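Local coordinates for protein apoptosis regulator Bcl-2 homolog (Fowlpox virus, PDB 5TZP) that inhibits host cell apoptosis by sequestering and inactivating several pro-apoptotic Bcl-2 proteins, including BAX and BAK1, at residues 16-21 with 137-142; 26-29 with 35-38; 59-64 with 98-103; 79-84 with 92-97; 105-108 with 113-116. One frame throughout, in Å; residues are numbered along the deposited sequence.

Contact 1: 16-21 with 137-142; sequences YYIALN and QDYWNG
Helix 14-32 presents Ile18 to the turn that follows helix 115-136, where Tyr139 brings its CA to 7.5 Å from the CA of Ile18. Helix 115-136 ends in a Schellman motif: Asp138 adopts a positive phi, and the chain swings round so that the next two residues, Tyr139 and Trp140, both aim their side chains at helix 14-32. Trp140 carries the polar part. Its NE1 donates to the backbone O of Ile18 at 2.9 Å, with an N-H...O angle of 161°. The carbonyl oxygen lies close to the indole plane, whereas the donor stands well above the plane of the carbonyl group, 51° out of it. Ala19 lies next along the same indole edge, its O 3.5 Å from Trp140 CZ2. Ile18 divides its branches between the two aromatic residues. CG2 rests 3.8 Å from Trp140 CD1 and also touches Tyr139 CB, while CD1 covers one face of the Tyr139 ring as a CH-pi contact, 4.2 Å from the centroid. Ile18 CG2 points anti to its own backbone N, which sets it against both Trp140 CD1 and the root of Tyr139. Phe134 also meets the indole edge-to-face. The arrangement joins the chain beyond helix 115-136 to helix 14-32 of the all-helical Bcl-2 fold.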
# COMPACT_ATOMS: atom_id res chain seq x y z
N TYR A 16 -7.88 -2.30 -13.59
CA TYR A 16 -6.61 -1.64 -13.35
C TYR A 16 -6.80 -0.24 -12.82
O TYR A 16 -6.15 0.14 -11.84
CB TYR A 16 -5.74 -1.67 -14.63
CG TYR A 16 -4.45 -0.91 -14.52
CD1 TYR A 16 -3.29 -1.52 -14.17
CD2 TYR A 16 -4.42 0.48 -14.85
CE1 TYR A 16 -2.13 -0.77 -14.02
CE2 TYR A 16 -3.26 1.20 -14.82
CZ TYR A 16 -2.13 0.58 -14.40
OH TYR A 16 -0.94 1.31 -14.39
N TYR A 17 -7.67 0.57 -13.44
CA TYR A 17 -7.86 1.94 -12.97
C TYR A 17 -8.59 2.01 -11.67
O TYR A 17 -8.30 2.90 -10.89
CB TYR A 17 -8.52 2.79 -14.06
CG TYR A 17 -7.43 3.12 -15.11
CD1 TYR A 17 -6.34 3.96 -14.82
CD2 TYR A 17 -7.45 2.50 -16.33
CE1 TYR A 17 -5.35 4.19 -15.79
CE2 TYR A 17 -6.45 2.75 -17.32
CZ TYR A 17 -5.42 3.60 -17.01
OH TYR A 17 -4.46 3.81 -18.02
N ILE A 18 -9.50 1.07 -11.38
CA ILE A 18 -10.14 1.05 -10.06
C ILE A 18 -9.09 0.85 -8.96
O ILE A 18 -9.07 1.54 -7.92
CB ILE A 18 -11.21 -0.04 -10.01
CG1 ILE A 18 -12.44 0.36 -10.86
CG2 ILE A 18 -11.59 -0.30 -8.58
CD1 ILE A 18 -13.35 -0.75 -11.18
N ALA A 19 -8.13 -0.04 -9.21
CA ALA A 19 -7.03 -0.22 -8.25
C ALA A 19 -6.12 0.99 -8.18
O ALA A 19 -5.82 1.53 -7.11
CB ALA A 19 -6.23 -1.47 -8.61
N LEU A 20 -5.61 1.41 -9.35
CA LEU A 20 -4.61 2.48 -9.40
C LEU A 20 -5.15 3.76 -8.81
O LEU A 20 -4.47 4.44 -8.07
CB LEU A 20 -4.16 2.69 -10.84
CG LEU A 20 -3.18 3.87 -11.02
CD1 LEU A 20 -1.89 3.56 -10.30
CD2 LEU A 20 -2.93 4.14 -12.48
N ASN A 21 -6.37 4.15 -9.18
CA ASN A 21 -6.89 5.46 -8.76
C ASN A 21 -7.02 5.56 -7.24
O ASN A 21 -6.78 6.60 -6.67
CB ASN A 21 -8.22 5.71 -9.46
CG ASN A 21 -8.76 7.07 -9.23
OD1 ASN A 21 -9.72 7.21 -8.50
ND2 ASN A 21 -8.15 8.09 -9.83
N GLN A 137 -13.70 -9.74 -4.46
CA GLN A 137 -13.82 -8.90 -3.29
C GLN A 137 -14.75 -7.72 -3.52
O GLN A 137 -14.93 -6.90 -2.64
CB GLN A 137 -12.47 -8.39 -2.85
CG GLN A 137 -11.55 -9.47 -2.18
CD GLN A 137 -12.17 -10.01 -0.94
OE1 GLN A 137 -12.42 -9.24 -0.01
NE2 GLN A 137 -12.37 -11.31 -0.86
N ASP A 138 -15.33 -7.62 -4.72
CA ASP A 138 -16.02 -6.38 -5.17
C ASP A 138 -15.07 -5.18 -5.07
O ASP A 138 -15.38 -4.14 -4.51
CB ASP A 138 -17.36 -6.13 -4.44
CG ASP A 138 -18.15 -4.98 -4.98
OD1 ASP A 138 -17.99 -4.61 -6.20
OD2 ASP A 138 -18.89 -4.41 -4.13
N TYR A 139 -13.86 -5.40 -5.62
CA TYR A 139 -12.82 -4.38 -5.69
C TYR A 139 -12.50 -3.96 -4.26
O TYR A 139 -12.20 -4.80 -3.39
CB TYR A 139 -13.26 -3.25 -6.65
CG TYR A 139 -13.75 -3.75 -7.96
CD1 TYR A 139 -12.87 -4.11 -8.97
CD2 TYR A 139 -15.06 -4.02 -8.14
CE1 TYR A 139 -13.35 -4.58 -10.20
CE2 TYR A 139 -15.53 -4.52 -9.34
CZ TYR A 139 -14.65 -4.81 -10.34
OH TYR A 139 -15.21 -5.28 -11.53
N TRP A 140 -12.53 -2.68 -3.95
CA TRP A 140 -12.13 -2.18 -2.63
C TRP A 140 -13.19 -2.46 -1.57
O TRP A 140 -12.86 -2.34 -0.40
CB TRP A 140 -11.76 -0.68 -2.67
CG TRP A 140 -10.61 -0.40 -3.58
CD1 TRP A 140 -10.71 0.01 -4.87
CD2 TRP A 140 -9.26 -0.57 -3.24
NE1 TRP A 140 -9.40 0.13 -5.36
CE2 TRP A 140 -8.52 -0.23 -4.39
CE3 TRP A 140 -8.59 -0.96 -2.08
CZ2 TRP A 140 -7.10 -0.25 -4.38
CZ3 TRP A 140 -7.22 -0.95 -2.06
CH2 TRP A 140 -6.48 -0.65 -3.23
N ASN A 141 -14.39 -2.90 -1.95
CA ASN A 141 -15.41 -3.16 -0.94
C ASN A 141 -14.90 -4.12 0.11
O ASN A 141 -15.29 -4.03 1.29
CB ASN A 141 -16.69 -3.68 -1.62
CG ASN A 141 -17.84 -3.62 -0.70
OD1 ASN A 141 -18.22 -4.65 -0.07
ND2 ASN A 141 -18.41 -2.47 -0.59
N GLY A 142 -14.06 -5.09 -0.27
CA GLY A 142 -13.63 -6.09 0.69
C GLY A 142 -12.79 -5.54 1.83
O GLY A 142 -12.72 -6.18 2.89

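Contact 2: 26-29 with 35-38; sequences YIIE and PRKS
The guanidinium group of Arg36 has Ile28 CG2 over one face, and the carboxylate of Glu29 is approached from above its plane by the backbone N of Arg36. In the first pairing the methyl group touches the last methylene and the first nitrogen of the head, Ile28 CG2 lying 3.7 Å from Arg36 CD and 3.9 Å from Arg36 NE. Arg36 reaches this position by bending at chi2 (-69°) and again at chi3, so the chain folds rather than extends, and Arg36 CG packs 3.7 Å from Glu29 CB. In the second pairing Arg36 N donates to Glu29 OE2 at 2.9 Å in a nearly straight bond of 168°, entering 55° out of the carboxylate plane. A water extends this grip. It donates to Glu29 OE2 at 2.7 Å and accepts from Lys37 N at 3.0 Å, tying two successive backbone amides to a single carboxylate oxygen. Tyr46 OH is a further hydrogen-bonding partner of OE2, and OE1 forms a salt bridge with Lys50. This dense network probably stabilises the ionised carboxylate. The arginine head is held by Asn25 OD1 and by a cation-pi contact with Phe39, while Lys37 pairs with Asp47. The contact thus lies at the surface, folding the loop after helix 14-32 back onto that helix's last turns, with helix 43-68 beside it supplying Tyr46, Asp47 and Lys50, and with Ile28 also touching Asp115 of helix 115-136.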
# COMPACT_ATOMS: atom_id res chain seq x y z
N TYR A 26 -4.56 7.98 -2.47
CA TYR A 26 -4.13 7.90 -1.07
C TYR A 26 -2.69 8.41 -0.94
O TYR A 26 -2.37 9.21 -0.04
CB TYR A 26 -4.31 6.49 -0.49
CG TYR A 26 -3.73 6.44 0.90
CD1 TYR A 26 -4.28 7.18 1.91
CD2 TYR A 26 -2.55 5.83 1.13
CE1 TYR A 26 -3.68 7.26 3.19
CE2 TYR A 26 -1.95 5.92 2.39
CZ TYR A 26 -2.51 6.63 3.35
OH TYR A 26 -1.89 6.77 4.58
N ILE A 27 -1.79 7.97 -1.82
CA ILE A 27 -0.39 8.37 -1.69
C ILE A 27 -0.27 9.88 -1.89
O ILE A 27 0.47 10.57 -1.17
CB ILE A 27 0.48 7.57 -2.66
CG1 ILE A 27 0.54 6.13 -2.18
CG2 ILE A 27 1.90 8.15 -2.70
CD1 ILE A 27 1.28 5.16 -3.07
N ILE A 28 -1.04 10.46 -2.81
CA ILE A 28 -1.08 11.93 -2.96
C ILE A 28 -1.55 12.60 -1.67
O ILE A 28 -0.95 13.59 -1.24
CB ILE A 28 -1.94 12.28 -4.18
CG1 ILE A 28 -1.22 11.85 -5.47
CG2 ILE A 28 -2.19 13.81 -4.17
CD1 ILE A 28 -2.14 11.87 -6.63
N GLU A 29 -2.62 12.10 -1.07
CA GLU A 29 -3.10 12.69 0.17
C GLU A 29 -2.03 12.62 1.27
O GLU A 29 -1.78 13.60 2.01
CB GLU A 29 -4.42 12.07 0.62
CG GLU A 29 -4.86 12.63 2.01
CD GLU A 29 -6.26 12.42 2.38
OE1 GLU A 29 -6.57 12.78 3.53
OE2 GLU A 29 -7.13 12.04 1.56
N PRO A 35 -7.07 16.63 1.11
CA PRO A 35 -8.03 15.54 1.02
C PRO A 35 -8.23 15.07 -0.41
O PRO A 35 -8.49 15.88 -1.31
CB PRO A 35 -9.33 16.17 1.57
CG PRO A 35 -9.17 17.56 1.43
CD PRO A 35 -7.67 17.88 1.61
N ARG A 36 -8.12 13.76 -0.62
CA ARG A 36 -8.31 13.23 -1.97
C ARG A 36 -9.52 12.32 -2.09
O ARG A 36 -9.76 11.77 -3.17
CB ARG A 36 -7.03 12.52 -2.45
CG ARG A 36 -5.82 13.42 -2.56
CD ARG A 36 -5.83 14.47 -3.64
NE ARG A 36 -5.98 13.84 -4.95
CZ ARG A 36 -5.91 14.47 -6.09
NH1 ARG A 36 -5.73 15.79 -6.09
NH2 ARG A 36 -6.03 13.78 -7.19
N LYS A 37 -10.32 12.11 -1.02
CA LYS A 37 -11.50 11.23 -1.09
C LYS A 37 -12.47 11.62 -2.21
O LYS A 37 -13.10 10.73 -2.76
CB LYS A 37 -12.20 11.10 0.27
CG LYS A 37 -13.01 12.27 0.64
CD LYS A 37 -13.62 12.15 2.06
CE LYS A 37 -14.56 11.06 2.23
NZ LYS A 37 -15.13 11.11 3.69
N SER A 38 -12.58 12.87 -2.57
CA SER A 38 -13.54 13.23 -3.62
C SER A 38 -13.07 12.88 -5.02
O SER A 38 -13.90 12.96 -5.98
CB SER A 38 -13.86 14.71 -3.50
OG SER A 38 -12.82 15.47 -4.02
O HOH W 1 -9.76 12.69 1.86

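Contact 3: 59-64 with 98-103; sequences TNYNEF and CAYYSK. With EDO (1,2-ethanediol), chain C.
Tyr61, which meets Tyr100 across the contact, has an uncommon rotamer for a helical residue: its CG stands between the backbone N and the carbonyl carbon (chi1 76°). Helix 43-68 is kinked here, the amides of Asn62 and Glu63 lacking their regular bonds to the turn before. The end of the Tyr61 ring leads away from helix 88-105, and Tyr61 CB touches the outer end of Tyr100, 3.7 Å from its OH and 3.8 Å from its CE1. The hydroxyl also lies near the plane of the Tyr61 ring, beside the edge at CD2, 3.7 Å away. Farther in, on the same side of the Tyr100 ring plane, Phe64 packs by CD2 and CE2. Its CB approaches CD2 of Tyr100 to 3.8 Å, and its ring turns an edge toward the face of Tyr100 in an offset edge-to-face pair, centroids 5.8 Å apart and planes inclined at 60°. Tyr100 extends from helix 88-105 with CG anti to its backbone N (chi1 -173°), directing the ring across the gap between the helices. Its OH is hydrogen-bonded to Asp65 OD1, so the polar tip is satisfied on the same helix that it packs against. Phe64 also packs edge-to-face on Phe97 and touches an apolar side chain of the bound peptide. Phe64 thus belongs to the BH3-binding groove characteristic of Bcl-2 proteins, and Tyr100 packs against it from helix 88-105.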
# COMPACT_ATOMS: atom_id res chain seq x y z
N THR A 59 2.03 2.54 14.20
CA THR A 59 2.50 1.38 14.96
C THR A 59 3.92 1.01 14.54
O THR A 59 4.68 0.48 15.37
CB THR A 59 1.55 0.20 14.74
OG1 THR A 59 0.29 0.55 15.29
CG2 THR A 59 2.07 -1.06 15.37
N ASN A 60 4.32 1.23 13.30
CA ASN A 60 5.52 0.61 12.73
C ASN A 60 6.50 1.55 12.10
O ASN A 60 7.49 1.09 11.56
CB ASN A 60 5.11 -0.43 11.67
CG ASN A 60 4.24 -1.50 12.23
OD1 ASN A 60 4.76 -2.42 12.87
ND2 ASN A 60 2.96 -1.45 11.93
N TYR A 61 6.29 2.87 12.23
CA TYR A 61 7.18 3.78 11.50
C TYR A 61 8.64 3.62 11.88
O TYR A 61 9.49 3.79 11.01
CB TYR A 61 6.76 5.28 11.64
CG TYR A 61 7.11 5.90 12.94
CD1 TYR A 61 6.31 5.83 14.06
CD2 TYR A 61 8.31 6.54 13.06
CE1 TYR A 61 6.72 6.39 15.26
CE2 TYR A 61 8.72 7.09 14.25
CZ TYR A 61 7.93 7.04 15.31
OH TYR A 61 8.33 7.46 16.55
N ASN A 62 8.97 3.29 13.14
CA ASN A 62 10.39 3.13 13.48
C ASN A 62 11.02 1.94 12.77
O ASN A 62 12.17 1.99 12.38
CB ASN A 62 10.57 2.96 14.99
CG ASN A 62 10.19 4.24 15.76
OD1 ASN A 62 9.17 4.29 16.52
ND2 ASN A 62 11.00 5.19 15.64
N GLU A 63 10.23 0.89 12.58
CA GLU A 63 10.73 -0.25 11.83
C GLU A 63 10.89 0.10 10.35
O GLU A 63 11.87 -0.27 9.71
CB GLU A 63 9.73 -1.41 12.01
CG GLU A 63 10.40 -2.82 11.70
CD GLU A 63 11.30 -3.30 12.78
OE1 GLU A 63 11.93 -4.37 12.71
OE2 GLU A 63 11.44 -2.64 13.88
N PHE A 64 9.92 0.84 9.83
CA PHE A 64 9.99 1.29 8.46
C PHE A 64 11.22 2.15 8.25
O PHE A 64 11.88 2.06 7.19
CB PHE A 64 8.72 2.10 8.07
CG PHE A 64 7.43 1.34 7.96
CD1 PHE A 64 7.40 -0.05 8.08
CD2 PHE A 64 6.27 2.00 7.70
CE1 PHE A 64 6.17 -0.72 7.95
CE2 PHE A 64 5.07 1.34 7.55
CZ PHE A 64 5.04 -0.05 7.71
N CYS A 98 4.54 1.99 1.42
CA CYS A 98 4.92 2.70 0.21
C CYS A 98 4.55 4.17 0.30
O CYS A 98 5.32 5.01 -0.25
CB CYS A 98 4.30 2.06 -1.02
SG CYS A 98 5.09 0.52 -1.52
N ALA A 99 3.43 4.55 0.91
CA ALA A 99 3.14 5.96 1.16
C ALA A 99 4.21 6.58 2.04
O ALA A 99 4.74 7.67 1.75
CB ALA A 99 1.75 6.13 1.77
N TYR A 100 4.53 5.92 3.15
CA TYR A 100 5.54 6.40 4.07
C TYR A 100 6.87 6.60 3.35
O TYR A 100 7.55 7.64 3.49
CB TYR A 100 5.65 5.38 5.21
CG TYR A 100 6.52 5.79 6.36
CD1 TYR A 100 6.06 6.66 7.35
CD2 TYR A 100 7.87 5.45 6.42
CE1 TYR A 100 6.85 7.10 8.36
CE2 TYR A 100 8.69 5.88 7.46
CZ TYR A 100 8.15 6.70 8.42
OH TYR A 100 8.97 7.17 9.43
N TYR A 101 7.26 5.60 2.56
CA TYR A 101 8.47 5.61 1.76
C TYR A 101 8.47 6.78 0.79
O TYR A 101 9.49 7.50 0.68
CB TYR A 101 8.58 4.23 1.05
CG TYR A 101 9.64 4.14 -0.01
CD1 TYR A 101 10.96 3.99 0.31
CD2 TYR A 101 9.34 4.24 -1.34
CE1 TYR A 101 11.93 3.89 -0.67
CE2 TYR A 101 10.30 4.16 -2.32
CZ TYR A 101 11.59 3.98 -1.94
OH TYR A 101 12.57 3.91 -2.93
N SER A 102 7.38 6.93 0.04
CA SER A 102 7.28 8.00 -0.97
C SER A 102 7.61 9.36 -0.38
O SER A 102 8.35 10.17 -0.97
CB SER A 102 5.86 8.01 -1.52
OG SER A 102 5.53 9.06 -2.44
N LYS A 103 7.09 9.65 0.81
CA LYS A 103 7.34 10.94 1.43
C LYS A 103 8.80 11.05 1.85
O LYS A 103 9.41 12.11 1.76
CB LYS A 103 6.37 11.14 2.58
CG LYS A 103 6.46 12.51 3.19
CD LYS A 103 5.39 12.69 4.26
CE LYS A 103 5.50 14.09 4.95
NZ LYS A 103 5.22 15.25 4.05
C1 EDO C . 13.33 1.93 -5.94
O1 EDO C . 13.06 1.79 -4.55
C2 EDO C . 14.71 2.37 -6.25
O2 EDO C . 15.48 1.16 -5.94

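Contact 4: 79-84 with 92-97; sequences TQVLED and ITIIAF. With SO4 (sulfate ion), chain N.
Val81, Leu82 and Ile94 form a small, fully buried apolar contact within the BH1 motif, joining the end of helix 74-81 to the middle of helix 88-105. One methyl group, Ile94 CD1, does most of the work. It fits between the two neighbours, 3.6 Å from Val81 CG1 and equally 3.6 Å from Leu82 CG, with both methyl groups of the leucine close by: CD1 at 3.7 Å and CD2 at 3.8 Å from that same Ile94 CD1. Ile94 CG1 adds the second line of packing, 3.9 Å from Val81 CG1, the two side chains lying alongside and running opposite ways. An extended chi2 of 162° carries CD1 of the isoleucine out to this meeting point. Leu82 is where the chain leaves the helix, and its side chain slants back toward Ile94. Arg90 NH1 is hydrogen-bonded to Val81 O, and Tyr130 OH bonds to Leu82 O. Gln80, next to Val81, bonds through OE1 to the backbone of the bound peptide, and its NE2 makes weak bonds to a sulfate ion. Helix 115-136 completes the surroundings, its Ala125 and Ile126 touching Leu82 and its Ile122 touching Ile94.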
# COMPACT_ATOMS: atom_id res chain seq x y z
N THR A 79 6.65 -6.96 -4.39
CA THR A 79 6.45 -8.27 -4.99
C THR A 79 6.76 -9.40 -3.99
O THR A 79 6.10 -10.43 -4.03
CB THR A 79 7.21 -8.38 -6.34
OG1 THR A 79 8.57 -8.20 -6.13
CG2 THR A 79 6.70 -7.39 -7.29
N GLN A 80 7.72 -9.20 -3.09
CA GLN A 80 7.95 -10.22 -2.07
C GLN A 80 6.68 -10.46 -1.26
O GLN A 80 6.33 -11.64 -1.01
CB GLN A 80 9.09 -9.80 -1.16
CG GLN A 80 10.50 -10.01 -1.80
CD GLN A 80 11.63 -9.41 -0.93
OE1 GLN A 80 11.41 -8.50 -0.08
NE2 GLN A 80 12.83 -9.78 -1.23
N VAL A 81 6.03 -9.38 -0.81
CA VAL A 81 4.87 -9.56 0.07
C VAL A 81 3.82 -10.43 -0.62
O VAL A 81 3.18 -11.28 0.01
CB VAL A 81 4.31 -8.22 0.47
CG1 VAL A 81 3.02 -8.39 1.29
CG2 VAL A 81 5.29 -7.36 1.25
N LEU A 82 3.59 -10.19 -1.91
CA LEU A 82 2.52 -10.83 -2.68
C LEU A 82 2.94 -12.02 -3.50
O LEU A 82 2.16 -12.48 -4.33
CB LEU A 82 1.91 -9.77 -3.60
CG LEU A 82 1.31 -8.62 -2.86
CD1 LEU A 82 0.80 -7.62 -3.83
CD2 LEU A 82 0.18 -9.03 -1.94
N GLU A 83 4.13 -12.60 -3.27
CA GLU A 83 4.57 -13.65 -4.15
C GLU A 83 3.66 -14.87 -4.11
O GLU A 83 3.43 -15.52 -5.15
CB GLU A 83 6.01 -14.10 -3.81
CG GLU A 83 6.57 -15.11 -4.84
CD GLU A 83 8.03 -15.40 -4.67
OE1 GLU A 83 8.68 -14.76 -3.79
OE2 GLU A 83 8.50 -16.27 -5.46
N ASP A 84 3.18 -15.23 -2.91
CA ASP A 84 2.45 -16.49 -2.71
C ASP A 84 1.02 -16.32 -2.28
O ASP A 84 0.25 -17.26 -2.46
CB ASP A 84 3.08 -17.39 -1.60
CG ASP A 84 4.46 -17.85 -1.94
OD1 ASP A 84 4.89 -17.79 -3.14
OD2 ASP A 84 5.14 -18.30 -0.98
N ILE A 92 -2.96 -3.42 2.74
CA ILE A 92 -2.90 -2.21 3.55
C ILE A 92 -1.46 -1.94 3.96
O ILE A 92 -0.99 -0.79 3.89
CB ILE A 92 -3.77 -2.35 4.81
CG1 ILE A 92 -5.25 -2.28 4.35
CG2 ILE A 92 -3.43 -1.32 5.87
CD1 ILE A 92 -6.23 -2.92 5.40
N THR A 93 -0.73 -2.97 4.36
CA THR A 93 0.63 -2.76 4.82
C THR A 93 1.53 -2.30 3.67
O THR A 93 2.36 -1.40 3.84
CB THR A 93 1.20 -4.01 5.48
OG1 THR A 93 0.40 -4.31 6.64
CG2 THR A 93 2.59 -3.84 5.93
N ILE A 94 1.39 -2.88 2.48
CA ILE A 94 2.11 -2.45 1.28
C ILE A 94 1.83 -1.00 0.99
O ILE A 94 2.78 -0.22 0.75
CB ILE A 94 1.72 -3.36 0.05
CG1 ILE A 94 2.38 -4.72 0.15
CG2 ILE A 94 2.02 -2.62 -1.27
CD1 ILE A 94 1.67 -5.71 -0.76
N ILE A 95 0.56 -0.58 0.99
CA ILE A 95 0.22 0.78 0.66
C ILE A 95 0.74 1.72 1.72
O ILE A 95 1.30 2.78 1.42
CB ILE A 95 -1.30 0.93 0.42
CG1 ILE A 95 -1.72 0.10 -0.81
CG2 ILE A 95 -1.70 2.37 0.28
CD1 ILE A 95 -3.26 -0.06 -0.93
N ALA A 96 0.58 1.35 2.98
CA ALA A 96 1.07 2.19 4.09
C ALA A 96 2.59 2.38 4.02
O ALA A 96 3.09 3.51 4.11
CB ALA A 96 0.66 1.58 5.41
N PHE A 97 3.32 1.29 3.89
CA PHE A 97 4.77 1.35 3.75
C PHE A 97 5.16 2.22 2.56
O PHE A 97 6.05 3.05 2.67
CB PHE A 97 5.33 -0.05 3.61
CG PHE A 97 6.81 0.01 3.34
CD1 PHE A 97 7.71 0.13 4.41
CD2 PHE A 97 7.31 -0.08 2.08
CE1 PHE A 97 9.08 0.24 4.15
CE2 PHE A 97 8.70 0.01 1.83
CZ PHE A 97 9.57 0.19 2.85
S SO4 N . 16.04 -8.88 0.88
O1 SO4 N . 16.80 -7.81 0.20
O2 SO4 N . 16.69 -9.44 2.10
O3 SO4 N . 15.97 -9.96 -0.12
O4 SO4 N . 14.71 -8.31 1.28

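Contact 5: 105-108 with 113-116; sequences VKQD and YYDG
Tyr114 reaches back over the loop to Val105 and Gln107. From CB, its CG turns anti to the carbonyl carbon (chi1 -58°), and this setting sends the ring toward the end of helix 88-105. On one side of the ring CD2 meets Val105 CG2 at 4.1 Å, the two side chains crossing at about a right angle. The next atom, CE2, faces the backbone O of Val105 at 4.0 Å; this oxygen lies near the ring plane, at the edge. At the tip, OH comes to Gln107, 3.8 Å from its CD and likewise 3.8 Å from its NE2. The amide is tilted by 65° against the ring. Gln107 uses its OE1 elsewhere, in a hydrogen bond with Ser110 OG. Tyr114 belongs to the BH2 motif and occupies the N-cap position of helix 115-136, with a positive phi of 63°; its backbone N is bonded to Gln112 OE1. The contact spans the short connection between helices 88-105 and 115-136. There the CA atoms of Lys106 and Tyr113 are 4.2 Å apart. Their side chains cross at the root, Lys106 CB lying 4.1 Å from Tyr113 CB, and then diverge: the lysine, in the conformer described, bends so that NZ donates to Gln107 O at 2.8 Å, with Ser110 O as a second, weak partner, while the Tyr113 ring packs on Ile28, Asn31 and Thr32 of helix 14-32.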
# COMPACT_ATOMS: atom_id res chain seq x y z
N VAL A 105 11.42 9.74 0.37
CA VAL A 105 12.31 9.81 -0.79
C VAL A 105 11.97 10.99 -1.70
O VAL A 105 12.61 11.13 -2.76
CB VAL A 105 12.40 8.46 -1.57
CG1 VAL A 105 12.97 7.37 -0.68
CG2 VAL A 105 11.07 8.14 -2.25
N LYS A 106 11.03 11.84 -1.34
CA LYS A 106 10.73 13.02 -2.14
C LYS A 106 12.00 13.82 -2.42
O LYS A 106 12.82 14.07 -1.53
CB LYS A 106 9.72 13.88 -1.38
CG LYS A 106 9.24 15.13 -2.22
CD LYS A 106 8.50 16.09 -1.34
CE LYS A 106 9.38 17.27 -0.98
NZ LYS A 106 9.72 18.13 -2.31
N GLN A 107 12.15 14.24 -3.69
CA GLN A 107 13.27 15.06 -4.07
C GLN A 107 13.20 16.40 -3.35
O GLN A 107 12.14 16.95 -3.11
CB GLN A 107 13.26 15.33 -5.56
CG GLN A 107 13.54 14.08 -6.40
CD GLN A 107 13.86 14.50 -7.82
OE1 GLN A 107 13.11 15.27 -8.42
NE2 GLN A 107 15.12 14.12 -8.34
N ASP A 108 14.36 16.96 -3.03
CA ASP A 108 14.38 18.31 -2.45
C ASP A 108 13.99 19.40 -3.43
O ASP A 108 13.38 20.39 -3.05
CB ASP A 108 15.80 18.66 -1.92
CG ASP A 108 16.16 18.04 -0.58
OD1 ASP A 108 15.29 17.47 0.07
OD2 ASP A 108 17.38 18.23 -0.24
N TYR A 113 7.46 12.88 -5.56
CA TYR A 113 7.45 11.83 -4.54
C TYR A 113 7.10 10.49 -5.15
O TYR A 113 6.79 9.53 -4.42
CB TYR A 113 6.54 12.18 -3.35
CG TYR A 113 5.21 12.78 -3.67
CD1 TYR A 113 4.08 11.96 -3.93
CD2 TYR A 113 5.01 14.15 -3.69
CE1 TYR A 113 2.82 12.49 -4.24
CE2 TYR A 113 3.78 14.65 -4.05
CZ TYR A 113 2.69 13.79 -4.30
OH TYR A 113 1.47 14.39 -4.64
N TYR A 114 7.22 10.37 -6.47
CA TYR A 114 7.19 9.07 -7.12
C TYR A 114 5.87 8.35 -6.93
O TYR A 114 5.83 7.09 -7.04
CB TYR A 114 8.42 8.21 -6.70
CG TYR A 114 9.70 8.90 -7.04
CD1 TYR A 114 10.12 8.94 -8.36
CD2 TYR A 114 10.51 9.50 -6.05
CE1 TYR A 114 11.28 9.57 -8.74
CE2 TYR A 114 11.73 10.15 -6.52
CZ TYR A 114 12.03 10.13 -7.84
OH TYR A 114 13.20 10.81 -8.45
N ASP A 115 4.78 9.09 -6.78
CA ASP A 115 3.50 8.44 -6.67
C ASP A 115 3.12 7.65 -7.90
O ASP A 115 2.43 6.63 -7.78
CB ASP A 115 2.45 9.51 -6.29
CG ASP A 115 2.30 10.58 -7.30
OD1 ASP A 115 3.26 11.36 -7.54
OD2 ASP A 115 1.27 10.75 -7.97
N GLY A 116 3.54 8.06 -9.07
CA GLY A 116 3.20 7.29 -10.26
C GLY A 116 3.83 5.91 -10.32
O GLY A 116 3.14 4.91 -10.39

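How the contacts relate
Contacts 3 and 4 share helix 88-105 and lie beside the bound BH3 peptide, their centres 13 Å apart; Phe64 CD1 and Phe97 CD1 join them at 3.7 Å. Contact 1 sits some 23 Å, centre to centre, from contact 3, across the middle of the chain, but Trp140 CH2 touches Ile95 CD1 of contact 4 at 4.0 Å. Contact 2 shares helix 14-32 with contact 1 and links much of the remainder: Tyr26 CD2 lies 3.7 Å from Ile95 CG2, Tyr26 CE2 lies 3.8 Å from Ala99 CB in contact 3, and Ile28 CG2 meets Tyr113 OH of contact 5 at 3.7 Å. Contact 5 stays about 19 Å from contact 4, centre to centre.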